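Local structure of CADD-like protein of unknown function (Nostoc punctiforme, 3B5O) at residues F22-L33 with T154-W162. The protein is of unknown function but is an all-helical relative of the chlamydial protein CADD, probably heme-oxygenase-like in fold and possibly an oxidoreductase. Numbering follows the deposited sequence.
Sequences FSITENPVVQML and TLIVKLVEW
The loop 22-33 runs along helix 154-162 with no direct hydrogen bond across, its backbone closest at Ile24 and Leu155, whose CA atoms are 5.9 Å apart, and wider toward Leu33 and Trp162. Leu155 carries the contact where the backbones are closest: in the conformer described, its CD2 sits among Ile24 CD1, Asn27 CB and Val30 CG2. Ile24, with CG1 anti to the backbone N (chi1 -161°), runs alongside Leu155 in the opposite direction, its CD1 3.7 Å from Thr154 O. The aliphatic part of Lys158, also modelled in two conformers, lies across Val30 roughly at right angles, CE in this one 3.7 Å from Val30 CG1, while Leu159 CD2 reaches Val29 CG1. Asn27 OD1 takes the Val30 N-H in its carbonyl plane, on a lone pair (3.1 Å), an Asx motif that shapes the turn; Asn27 ND2 hydrogen-bonds to Ala21 O. At the far end Leu33 CD2 lies over the face of the Trp162 five-membered ring, 3.8 Å from its centroid and 12° off the normal, a CH-pi contact. At the ring's edge a water accepts from Trp162 NE1 and donates to Leu33 O. Replacing Trp162 by alanine is likely to leave Leu33 CD2 without the ring face it lies on and that water without its indole donor. Mostly apolar packing, with one water bridge, thus ties the connection between helices 2-18 and 38-68 to the C-terminal part of helix 135-163, in a helical bundle consistent with the heme-oxygenase-like fold of CADD relatives.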
loop_
_atom_site.group_PDB
_atom_site.type_symbol
_atom_site.label_atom_id
_atom_site.label_comp_id
_atom_site.label_asym_id
_atom_site.label_seq_id
_atom_site.Cartn_x
_atom_site.Cartn_y
_atom_site.Cartn_z
ATOM N N PHE A 22 8.156 3.147 6.278
ATOM C CA PHE A 22 7.384 4.264 5.773
ATOM C C PHE A 22 8.120 5.584 5.912
ATOM O O PHE A 22 7.560 6.629 5.594
ATOM C CB PHE A 22 5.989 4.243 6.407
ATOM C CG PHE A 22 5.274 2.967 6.090
ATOM C CD1 PHE A 22 4.892 2.721 4.789
ATOM C CD2 PHE A 22 5.128 1.962 7.033
ATOM C CE1 PHE A 22 4.322 1.516 4.408
ATOM C CE2 PHE A 22 4.527 0.743 6.654
ATOM C CZ PHE A 22 4.146 0.547 5.349
ATOM N N SER A 23 9.374 5.510 6.354
ATOM C CA SER A 23 10.250 6.683 6.419
ATOM C C SER A 23 10.952 6.926 5.091
ATOM O O SER A 23 11.552 6.013 4.522
ATOM C CB SER A 23 11.311 6.451 7.463
ATOM O OG SER A 23 12.352 7.429 7.393
ATOM N N ILE A 24 10.939 8.172 4.641
ATOM C CA ILE A 24 11.565 8.514 3.373
ATOM C C ILE A 24 13.091 8.407 3.418
ATOM O O ILE A 24 13.737 8.293 2.375
ATOM C CB ILE A 24 11.104 9.923 2.907
ATOM C CG1 ILE A 24 11.344 10.134 1.409
ATOM C CG2 ILE A 24 11.756 11.033 3.730
ATOM C CD1 ILE A 24 10.663 9.126 0.490
ATOM N N THR A 25 13.664 8.423 4.621
ATOM C CA THR A 25 15.086 8.222 4.804
ATOM C C THR A 25 15.499 6.844 5.308
ATOM O O THR A 25 16.577 6.374 4.976
ATOM C CB THR A 25 15.692 9.283 5.750
ATOM O OG1 THR A 25 15.019 9.242 7.001
ATOM C CG2 THR A 25 15.576 10.691 5.128
ATOM N N GLU A 26 14.680 6.197 6.145
ATOM C CA GLU A 26 15.094 4.933 6.761
ATOM C C GLU A 26 14.494 3.683 6.121
ATOM O O GLU A 26 14.847 2.572 6.508
ATOM C CB GLU A 26 14.795 4.920 8.261
ATOM C CG GLU A 26 15.720 5.794 9.073
ATOM C CD GLU A 26 15.368 5.791 10.548
ATOM O OE1 GLU A 26 14.383 6.462 10.935
ATOM O OE2 GLU A 26 16.090 5.120 11.311
ATOM N N ASN A 27 13.644 3.850 5.117
ATOM C CA ASN A 27 13.125 2.680 4.395
ATOM C C ASN A 27 14.298 1.814 3.927
ATOM O O ASN A 27 15.315 2.351 3.490
ATOM C CB ASN A 27 12.219 3.133 3.257
ATOM C CG ASN A 27 11.894 2.026 2.291
ATOM O OD1 ASN A 27 12.707 1.709 1.434
ATOM N ND2 ASN A 27 10.684 1.469 2.393
ATOM N N PRO A 28 14.186 0.480 4.030
ATOM C CA PRO A 28 15.333 -0.355 3.722
ATOM C C PRO A 28 15.792 -0.359 2.266
ATOM O O PRO A 28 16.967 -0.612 2.028
ATOM C CB PRO A 28 14.897 -1.749 4.176
ATOM C CG PRO A 28 13.450 -1.713 4.156
ATOM C CD PRO A 28 13.067 -0.323 4.563
ATOM N N VAL A 29 14.894 -0.109 1.322
ATOM C CA VAL A 29 15.302 0.059 -0.060
ATOM C C VAL A 29 16.037 1.388 -0.220
ATOM O O VAL A 29 17.094 1.452 -0.849
ATOM C CB VAL A 29 14.121 -0.106 -1.036
ATOM C CG1 VAL A 29 14.592 0.188 -2.457
ATOM C CG2 VAL A 29 13.530 -1.543 -0.924
ATOM N N VAL A 30 15.497 2.463 0.354
ATOM C CA VAL A 30 16.209 3.762 0.335
ATOM C C VAL A 30 17.627 3.593 0.899
ATOM O O VAL A 30 18.595 4.130 0.347
ATOM C CB VAL A 30 15.438 4.850 1.104
ATOM C CG1 VAL A 30 16.316 6.117 1.278
ATOM C CG2 VAL A 30 14.124 5.172 0.363
ATOM N N GLN A 31 17.757 2.811 1.968
ATOM C CA GLN A 31 19.054 2.619 2.638
ATOM C C GLN A 31 20.076 1.870 1.798
ATOM O O GLN A 31 21.276 1.926 2.108
ATOM C CB GLN A 31 18.873 1.933 3.997
ATOM C CG GLN A 31 18.209 2.843 5.015
ATOM C CD GLN A 31 19.207 3.740 5.719
ATOM O OE1 GLN A 31 20.234 3.259 6.217
ATOM N NE2 GLN A 31 18.914 5.037 5.775
HETATM N N MSE A 32 19.630 1.174 0.751
HETATM C CA MSE A 32 20.534 0.451 -0.141
HETATM C C MSE A 32 20.800 1.188 -1.452
HETATM O O MSE A 32 21.553 0.685 -2.283
HETATM C CB MSE A 32 20.056 -0.983 -0.422
HETATM C CG MSE A 32 18.796 -1.129 -1.310
HETATM SE SE MSE A 32 18.281 -2.938 -1.450
HETATM C CE MSE A 32 19.145 -3.223 -3.178
ATOM N N LEU A 33 20.247 2.376 -1.630
ATOM C CA LEU A 33 20.400 3.062 -2.911
ATOM C C LEU A 33 21.857 3.398 -3.242
ATOM O O LEU A 33 22.223 3.420 -4.411
ATOM C CB LEU A 33 19.562 4.319 -2.999
ATOM C CG LEU A 33 18.045 4.083 -3.087
ATOM C CD1 LEU A 33 17.304 5.397 -3.008
ATOM C CD2 LEU A 33 17.670 3.336 -4.360
ATOM N N THR A 154 5.139 8.539 -1.588
ATOM C CA THR A 154 6.312 9.425 -1.492
ATOM C C THR A 154 7.601 8.623 -1.738
ATOM O O THR A 154 8.495 9.060 -2.449
ATOM C CB THR A 154 6.316 10.139 -0.136
ATOM O OG1 THR A 154 5.089 10.875 0.002
ATOM C CG2 THR A 154 7.496 11.082 -0.036
ATOM N N LEU A 155 7.675 7.421 -1.174
ATOM C CA LEU A 155 8.793 6.507 -1.430
ATOM C C LEU A 155 8.851 6.050 -2.883
ATOM O O LEU A 155 9.931 5.963 -3.470
ATOM C CB LEU A 155 8.714 5.277 -0.509
ATOM C CG LEU A 155 9.241 5.560 0.896
ATOM C CD1 LEU A 155 8.600 4.626 1.926
ATOM C CD2 LEU A 155 10.741 5.430 0.941
ATOM N N ILE A 156 7.702 5.721 -3.455
ATOM C CA ILE A 156 7.667 5.288 -4.829
ATOM C C ILE A 156 8.132 6.409 -5.763
ATOM O O ILE A 156 8.913 6.144 -6.678
ATOM C CB ILE A 156 6.269 4.779 -5.247
ATOM C CG1 ILE A 156 5.875 3.544 -4.429
ATOM C CG2 ILE A 156 6.241 4.471 -6.726
ATOM C CD1 ILE A 156 6.904 2.500 -4.299
ATOM N N VAL A 157 7.690 7.642 -5.515
ATOM C CA VAL A 157 8.173 8.783 -6.323
ATOM C C VAL A 157 9.713 8.845 -6.253
ATOM O O VAL A 157 10.396 9.026 -7.284
ATOM C CB VAL A 157 7.534 10.129 -5.868
ATOM C CG1 VAL A 157 8.222 11.321 -6.562
ATOM C CG2 VAL A 157 6.068 10.147 -6.187
ATOM N N LYS A 158 10.268 8.722 -5.048
ATOM C CA LYS A 158 11.719 8.746 -4.876
ATOM C C LYS A 158 12.405 7.660 -5.695
ATOM O O LYS A 158 13.346 7.931 -6.437
ATOM C CB LYS A 158 12.101 8.617 -3.403
ATOM C CG LYS A 158 13.602 8.542 -3.135
ATOM C CD LYS A 158 13.896 8.492 -1.645
ATOM C CE LYS A 158 15.375 8.474 -1.364
ATOM N NZ LYS A 158 15.973 9.807 -1.631
ATOM N N LEU A 159 11.928 6.425 -5.579
ATOM C CA LEU A 159 12.560 5.316 -6.299
ATOM C C LEU A 159 12.429 5.489 -7.803
ATOM O O LEU A 159 13.371 5.203 -8.550
ATOM C CB LEU A 159 11.941 3.991 -5.874
ATOM C CG LEU A 159 12.119 3.643 -4.396
ATOM C CD1 LEU A 159 11.456 2.289 -4.099
ATOM C CD2 LEU A 159 13.619 3.621 -3.993
ATOM N N VAL A 160 11.262 5.947 -8.251
ATOM C CA VAL A 160 11.022 6.117 -9.692
ATOM C C VAL A 160 11.889 7.248 -10.242
ATOM O O VAL A 160 12.474 7.108 -11.335
ATOM C CB VAL A 160 9.509 6.275 -10.017
ATOM C CG1 VAL A 160 9.291 6.669 -11.493
ATOM C CG2 VAL A 160 8.772 4.963 -9.715
ATOM N N GLU A 161 12.014 8.340 -9.493
ATOM C CA GLU A 161 12.924 9.435 -9.880
ATOM C C GLU A 161 14.379 8.969 -9.915
ATOM O O GLU A 161 15.142 9.354 -10.809
ATOM C CB GLU A 161 12.774 10.638 -8.948
ATOM C CG GLU A 161 11.496 11.426 -9.174
ATOM C CD GLU A 161 11.351 12.607 -8.229
ATOM O OE1 GLU A 161 12.179 12.750 -7.303
ATOM O OE2 GLU A 161 10.396 13.402 -8.409
ATOM N N TRP A 162 14.771 8.131 -8.957
ATOM C CA TRP A 162 16.120 7.559 -8.923
ATOM C C TRP A 162 16.421 6.728 -10.175
ATOM O O TRP A 162 17.531 6.784 -10.722
ATOM C CB TRP A 162 16.303 6.727 -7.644
ATOM C CG TRP A 162 17.666 6.173 -7.399
ATOM C CD1 TRP A 162 18.649 6.739 -6.624
ATOM C CD2 TRP A 162 18.183 4.918 -7.844
ATOM N NE1 TRP A 162 19.742 5.930 -6.593
ATOM C CE2 TRP A 162 19.499 4.803 -7.335
ATOM C CE3 TRP A 162 17.694 3.901 -8.667
ATOM C CZ2 TRP A 162 20.302 3.694 -7.588
ATOM C CZ3 TRP A 162 18.471 2.806 -8.895
ATOM C CH2 TRP A 162 19.767 2.700 -8.374
HETATM O O HOH W 1 22.475 6.000 -5.554
#